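Local coordinates for protein pre-crRNA processing endonuclease (Streptococcus mutans, PDB 4R0J) that probably processes precursor CRISPR RNA into CRISPR RNAs, as a Cas5-family endonuclease of subtype I-C antiviral defence, at residues I47-G50 and I51-P55; E109-E112 and D113-Q116. All coordinates share one frame; numbering follows the deposited sequence.

Contact 1. Residues I47-G50 and I51-P55; sequences IIDG and IYHKP
The imidazole of His53 lies side by side with the carboxylate of Asp49, the two flat groups stacked with their planes only 18° apart. Asp49 OD1 sits above one face of the ring, displaced toward its rim, at 3.8 Å from His53 CG. Both side chains point the same way, and His53 reaches this place because its CG is anti to the backbone N (chi1 -173°), which lays the ring alongside the acid four residues earlier. The pair is stacked rather than bonded: Asp49 OD1 accepts a hydrogen bond from Asn59 ND2, and His53 NE2 is hydrogen-bonded to Phe57 O. Two polar residues suit this partly exposed flank, since each has a hydrogen-bond partner on strand 57-66, which restrains its rotation. A sulfate ion, probably from the crystallisation liquor, is bound about 6 Å from the side chain of His53.

On the buried flank, Ile48 and Ile51 run side by side, and their CD1 methyls meet at 3.8 Å, a packing for which branched aliphatic chains are well shaped. The backbone meanwhile brings the helix to its end. Tyr52 N donates to Ile48 O over 3.3 Å in a nearly straight bond (165°), the last helical turn, whereas Ile51 N reaches Ile47 O at 3.2 Å and Ile48 O at 3.0 Å only weakly. Tyr52 then leaves helical geometry, and the extended chain of His53 follows.

This is the C-terminal end of helix 41-51 turning toward strand 57-66. Ile48 packs on strands 57-66 and 97-107 of the large antiparallel sheet, while Ile51 and Tyr52 lie against helix 120-132, where Tyr52 OH is hydrogen-bonded to His123.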
ATOM      1  N   ILE A  47       4.900  -2.298  -0.896  1.00 23.70           N
ATOM      2  CA  ILE A  47       4.840  -3.360   0.106  1.00 23.89           C
ATOM      3  C   ILE A  47       4.230  -4.644  -0.451  1.00 23.48           C
ATOM      4  O   ILE A  47       4.795  -5.735  -0.296  1.00 24.77           O
ATOM      5  CB  ILE A  47       4.069  -2.898   1.365  1.00 24.63           C
ATOM      6  CG1 ILE A  47       4.877  -1.810   2.077  1.00 29.40           C
ATOM      7  CG2 ILE A  47       3.844  -4.082   2.299  1.00 31.57           C
ATOM      8  CD1 ILE A  47       4.074  -1.034   3.131  1.00 35.98           C
ATOM      9  N   ILE A  48       3.076  -4.523  -1.100  1.00 22.06           N
ATOM     10  CA  ILE A  48       2.386  -5.687  -1.637  1.00 22.02           C
ATOM     11  C   ILE A  48       3.194  -6.344  -2.752  1.00 25.87           C
ATOM     12  O   ILE A  48       3.269  -7.577  -2.828  1.00 28.94           O
ATOM     13  CB  ILE A  48       0.962  -5.337  -2.146  1.00 26.13           C
ATOM     14  CG1 ILE A  48       0.081  -4.840  -0.994  1.00 26.85           C
ATOM     15  CG2 ILE A  48       0.322  -6.547  -2.861  1.00 26.82           C
ATOM     16  CD1 ILE A  48       0.102  -5.723   0.241  1.00 30.03           C
ATOM     17  N   ASP A  49       3.777  -5.532  -3.631  1.00 24.02           N
ATOM     18  CA  ASP A  49       4.623  -6.085  -4.689  1.00 25.14           C
ATOM     19  C   ASP A  49       5.815  -6.831  -4.079  1.00 26.83           C
ATOM     20  O   ASP A  49       6.330  -7.796  -4.660  1.00 25.69           O
ATOM     21  CB  ASP A  49       5.132  -4.993  -5.638  1.00 22.75           C
ATOM     22  CG  ASP A  49       4.059  -4.449  -6.567  1.00 30.61           C
ATOM     23  OD1 ASP A  49       2.960  -5.047  -6.680  1.00 31.03           O
ATOM     24  OD2 ASP A  49       4.332  -3.404  -7.209  1.00 29.89           O
ATOM     25  N   GLY A  50       6.282  -6.370  -2.922  1.00 24.73           N
ATOM     26  CA  GLY A  50       7.378  -7.044  -2.236  1.00 26.67           C
ATOM     27  C   GLY A  50       6.987  -8.420  -1.720  1.00 26.36           C
ATOM     28  O   GLY A  50       7.819  -9.320  -1.598  1.00 31.44           O
ATOM     29  N   ILE A  51       5.704  -8.597  -1.415  1.00 22.57           N
ATOM     30  CA  ILE A  51       5.196  -9.886  -0.981  1.00 21.96           C
ATOM     31  C   ILE A  51       5.263 -10.862  -2.150  1.00 28.09           C
ATOM     32  O   ILE A  51       5.776 -11.977  -2.010  1.00 28.16           O
ATOM     33  CB  ILE A  51       3.727  -9.763  -0.479  1.00 24.80           C
ATOM     34  CG1 ILE A  51       3.696  -8.913   0.790  1.00 27.37           C
ATOM     35  CG2 ILE A  51       3.108 -11.146  -0.259  1.00 30.16           C
ATOM     36  CD1 ILE A  51       2.277  -8.676   1.368  1.00 26.91           C
ATOM     37  N   TYR A  52       4.755 -10.432  -3.305  1.00 26.63           N
ATOM     38  CA  TYR A  52       4.799 -11.241  -4.531  1.00 25.78           C
ATOM     39  C   TYR A  52       4.347 -10.407  -5.721  1.00 27.68           C
ATOM     40  O   TYR A  52       3.282  -9.780  -5.685  1.00 25.82           O
ATOM     41  CB  TYR A  52       3.878 -12.463  -4.404  1.00 30.49           C
ATOM     42  CG  TYR A  52       3.733 -13.319  -5.658  1.00 28.56           C
ATOM     43  CD1 TYR A  52       4.851 -13.730  -6.400  1.00 27.61           C
ATOM     44  CD2 TYR A  52       2.476 -13.758  -6.078  1.00 29.15           C
ATOM     45  CE1 TYR A  52       4.710 -14.520  -7.520  1.00 31.17           C
ATOM     46  CE2 TYR A  52       2.329 -14.557  -7.202  1.00 27.29           C
ATOM     47  CZ  TYR A  52       3.453 -14.929  -7.925  1.00 28.52           C
ATOM     48  OH  TYR A  52       3.324 -15.722  -9.048  1.00 32.31           O
ATOM     49  N   HIS A  53       5.157 -10.382  -6.770  1.00 24.85           N
ATOM     50  CA  HIS A  53       4.723  -9.756  -8.004  1.00 26.81           C
ATOM     51  C   HIS A  53       5.388 -10.406  -9.206  1.00 28.61           C
ATOM     52  O   HIS A  53       6.539 -10.832  -9.136  1.00 31.37           O
ATOM     53  CB  HIS A  53       4.985  -8.249  -8.017  1.00 30.12           C
ATOM     54  CG  HIS A  53       4.390  -7.560  -9.208  1.00 45.49           C
ATOM     55  ND1 HIS A  53       5.118  -6.739 -10.042  1.00 58.17           N
ATOM     56  CD2 HIS A  53       3.137  -7.611  -9.729  1.00 33.40           C
ATOM     57  CE1 HIS A  53       4.335  -6.289 -11.008  1.00 54.95           C
ATOM     58  NE2 HIS A  53       3.126  -6.802 -10.838  1.00 42.14           N
ATOM     59  N   LYS A  54       4.626 -10.510 -10.286  1.00 27.38           N
ATOM     60  CA  LYS A  54       5.143 -10.918 -11.597  1.00 25.68           C
ATOM     61  C   LYS A  54       4.437  -9.995 -12.572  1.00 31.06           C
ATOM     62  O   LYS A  54       3.283  -9.631 -12.341  1.00 31.02           O
ATOM     63  CB  LYS A  54       4.770 -12.364 -11.902  1.00 34.77           C
ATOM     64  CG  LYS A  54       5.442 -13.405 -11.021  1.00 37.91           C
ATOM     65  CD  LYS A  54       6.953 -13.419 -11.226  1.00 39.74           C
ATOM     66  CE  LYS A  54       7.578 -14.661 -10.603  1.00 47.08           C
ATOM     67  NZ  LYS A  54       9.041 -14.744 -10.873  1.00 50.37           N
ATOM     68  N   PRO A  55       5.108  -9.607 -13.661  1.00 27.62           N
ATOM     69  CA  PRO A  55       4.472  -8.659 -14.588  1.00 31.57           C
ATOM     70  C   PRO A  55       3.238  -9.246 -15.291  1.00 30.25           C
ATOM     71  O   PRO A  55       2.490  -8.519 -15.956  1.00 29.46           O
ATOM     72  CB  PRO A  55       5.581  -8.359 -15.606  1.00 31.55           C
ATOM     73  CG  PRO A  55       6.562  -9.486 -15.461  1.00 37.88           C
ATOM     74  CD  PRO A  55       6.509  -9.884 -14.017  1.00 31.37           C
TER

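Contact 2. Residues E109-E112 and D113-Q116; sequences ENRE and DLIQ
Arg111 folds back over a short 3-10 turn and holds Asp113 through NE and NH2, while Leu114 lies across its guanidinium. The turn belongs to the surface loop between strand 97-107 and helix 120-132.

The ionic part is a side-on, two-bond salt bridge. Arg111 NE donates to Asp113 OD1 at 2.8 Å, meeting the syn lone pair of that oxygen, and Arg111 NH2 donates to Asp113 OD2 at 3.0 Å, again from the syn side but 32° out of the carboxylate plane. The acid stands at the edge of the guanidinium, with the two planes turned 42° against each other. Bends at chi2 and chi3 (both -58°) curl the arginine chain back toward the acid two residues on. A long, flexible arginine and a short aspartate thus suit such a brief sequence separation, and the double grip limits rotation of both groups.

Apolar contact comes from Leu114, whose CD1 lies over the centre of one guanidinium face, 3.6 Å from Arg111 CZ. Arginine serves well here because its edge can bond to an anion while a flat face remains available for a methyl. Pro55 also touches both Arg111 and Leu114, bringing the loop after helix 41-51 against this surface turn.

In the backbone, two successive i to i+3 bonds define the 3-10 geometry: Leu114 N to Arg111 O, 3.1 Å, and Ile115 N to Glu112 O, also 3.1 Å. Farther along, glutamine returns its flexible side chain to the main chain: Gln116 NE2 donates to Asp113 O at 3.0 Å, lying in the carbonyl plane on a lone pair, with the oxygen in the plane of the amide.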
ATOM      1  N   GLU A 109      -3.023  -5.813 -18.405  1.00 36.52           N
ATOM      2  CA  GLU A 109      -3.424  -5.566 -19.785  1.00 42.30           C
ATOM      3  C   GLU A 109      -2.251  -5.121 -20.654  1.00 40.59           C
ATOM      4  O   GLU A 109      -2.271  -5.299 -21.865  1.00 47.07           O
ATOM      5  CB  GLU A 109      -4.540  -4.521 -19.853  1.00 51.08           C
ATOM      6  CG  GLU A 109      -4.102  -3.113 -19.477  1.00 65.79           C
ATOM      7  CD  GLU A 109      -5.249  -2.113 -19.518  1.00 79.69           C
ATOM      8  OE1 GLU A 109      -6.208  -2.334 -20.290  1.00 82.61           O
ATOM      9  OE2 GLU A 109      -5.195  -1.110 -18.772  1.00 83.46           O
ATOM     10  N   ASN A 110      -1.242  -4.530 -20.019  1.00 44.49           N
ATOM     11  CA  ASN A 110      -0.064  -4.036 -20.730  1.00 48.62           C
ATOM     12  C   ASN A 110       0.954  -5.125 -21.042  1.00 47.62           C
ATOM     13  O   ASN A 110       1.922  -4.883 -21.762  1.00 55.86           O
ATOM     14  CB  ASN A 110       0.601  -2.901 -19.949  1.00 54.13           C
ATOM     15  CG  ASN A 110      -0.221  -1.627 -19.966  1.00 63.92           C
ATOM     16  OD1 ASN A 110      -0.770  -1.242 -21.000  1.00 71.91           O
ATOM     17  ND2 ASN A 110      -0.316  -0.969 -18.818  1.00 65.71           N
ATOM     18  N   ARG A 111       0.738  -6.322 -20.501  1.00 39.91           N
ATOM     19  CA  ARG A 111       1.591  -7.461 -20.836  1.00 39.98           C
ATOM     20  C   ARG A 111       0.815  -8.623 -21.455  1.00 40.87           C
ATOM     21  O   ARG A 111       0.788  -9.718 -20.901  1.00 38.49           O
ATOM     22  CB  ARG A 111       2.367  -7.958 -19.611  1.00 38.60           C
ATOM     23  CG  ARG A 111       3.392  -6.979 -19.066  1.00 37.32           C
ATOM     24  CD  ARG A 111       4.431  -6.584 -20.110  1.00 35.23           C
ATOM     25  NE  ARG A 111       5.175  -7.721 -20.659  1.00 39.49           N
ATOM     26  CZ  ARG A 111       6.220  -8.289 -20.063  1.00 37.59           C
ATOM     27  NH1 ARG A 111       6.648  -7.828 -18.891  1.00 38.08           N
ATOM     28  NH2 ARG A 111       6.835  -9.316 -20.641  1.00 40.86           N
ATOM     29  N   GLU A 112       0.210  -8.400 -22.614  1.00 43.80           N
ATOM     30  CA  GLU A 112      -0.479  -9.487 -23.294  1.00 49.79           C
ATOM     31  C   GLU A 112       0.498 -10.549 -23.789  1.00 51.09           C
ATOM     32  O   GLU A 112       0.099 -11.677 -24.066  1.00 44.75           O
ATOM     33  CB  GLU A 112      -1.352  -8.966 -24.440  1.00 62.11           C
ATOM     34  CG  GLU A 112      -2.627  -8.280 -23.966  1.00 66.89           C
ATOM     35  CD  GLU A 112      -3.736  -8.314 -25.004  1.00 79.03           C
ATOM     36  OE1 GLU A 112      -3.503  -8.830 -26.120  1.00 82.25           O
ATOM     37  OE2 GLU A 112      -4.847  -7.830 -24.697  1.00 85.53           O
ATOM     38  N   ASP A 113       1.781 -10.195 -23.887  1.00 45.44           N
ATOM     39  CA  ASP A 113       2.790 -11.168 -24.290  1.00 45.96           C
ATOM     40  C   ASP A 113       2.992 -12.255 -23.229  1.00 39.98           C
ATOM     41  O   ASP A 113       3.599 -13.295 -23.510  1.00 45.83           O
ATOM     42  CB  ASP A 113       4.118 -10.490 -24.679  1.00 49.55           C
ATOM     43  CG  ASP A 113       4.721  -9.653 -23.551  1.00 52.12           C
ATOM     44  OD1 ASP A 113       3.972  -9.105 -22.716  1.00 47.87           O
ATOM     45  OD2 ASP A 113       5.966  -9.519 -23.519  1.00 54.52           O
ATOM     46  N   LEU A 114       2.455 -12.018 -22.033  1.00 37.06           N
ATOM     47  CA  LEU A 114       2.513 -12.971 -20.921  1.00 37.31           C
ATOM     48  C   LEU A 114       1.182 -13.702 -20.719  1.00 37.45           C
ATOM     49  O   LEU A 114       0.926 -14.273 -19.657  1.00 38.63           O
ATOM     50  CB  LEU A 114       2.898 -12.252 -19.620  1.00 35.04           C
ATOM     51  CG  LEU A 114       4.307 -11.645 -19.575  1.00 36.29           C
ATOM     52  CD1 LEU A 114       4.538 -10.933 -18.233  1.00 33.03           C
ATOM     53  CD2 LEU A 114       5.366 -12.705 -19.831  1.00 41.55           C
ATOM     54  N   ILE A 115       0.345 -13.691 -21.748  1.00 36.98           N
ATOM     55  CA  ILE A 115      -1.006 -14.252 -21.632  1.00 37.65           C
ATOM     56  C   ILE A 115      -0.964 -15.742 -21.254  1.00 36.83           C
ATOM     57  O   ILE A 115      -1.858 -16.241 -20.553  1.00 40.34           O
ATOM     58  CB  ILE A 115      -1.805 -14.020 -22.936  1.00 37.74           C
ATOM     59  CG1 ILE A 115      -3.301 -14.325 -22.744  1.00 40.16           C
ATOM     60  CG2 ILE A 115      -1.193 -14.801 -24.105  1.00 43.09           C
ATOM     61  CD1 ILE A 115      -4.131 -13.911 -23.933  1.00 40.01           C
ATOM     62  N   GLN A 116       0.085 -16.435 -21.706  1.00 40.04           N
ATOM     63  CA  GLN A 116       0.261 -17.857 -21.410  1.00 41.41           C
ATOM     64  C   GLN A 116       0.481 -18.139 -19.916  1.00 39.56           C
ATOM     65  O   GLN A 116       0.317 -19.275 -19.464  1.00 41.91           O
ATOM     66  CB  GLN A 116       1.411 -18.452 -22.249  1.00 43.47           C
ATOM     67  CG  GLN A 116       2.778 -17.887 -21.917  1.00 55.33           C
ATOM     68  CD  GLN A 116       2.991 -16.485 -22.462  1.00 58.36           C
ATOM     69  OE1 GLN A 116       2.278 -16.039 -23.360  1.00 55.14           O
ATOM     70  NE2 GLN A 116       3.984 -15.787 -21.923  1.00 62.65           N
TER

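Overall arrangement
Contacts 1 and 2 come in series along the chain, within the same Cas5 domain, with centres about 17 Å apart on the same side of the protein's centre. Strands 57-66 and 97-107, which follow contact 1 and precede contact 2, are adjacent antiparallel members of the large sheet, and this pairing brings the two loops together. Contact 1 is partly buried at the end of helix 41-51; contact 2 is at the surface on the way to helix 120-132. The two touch directly, so that the connections at the same end of these paired strands, one entering the sheet and one leaving it, are packed together.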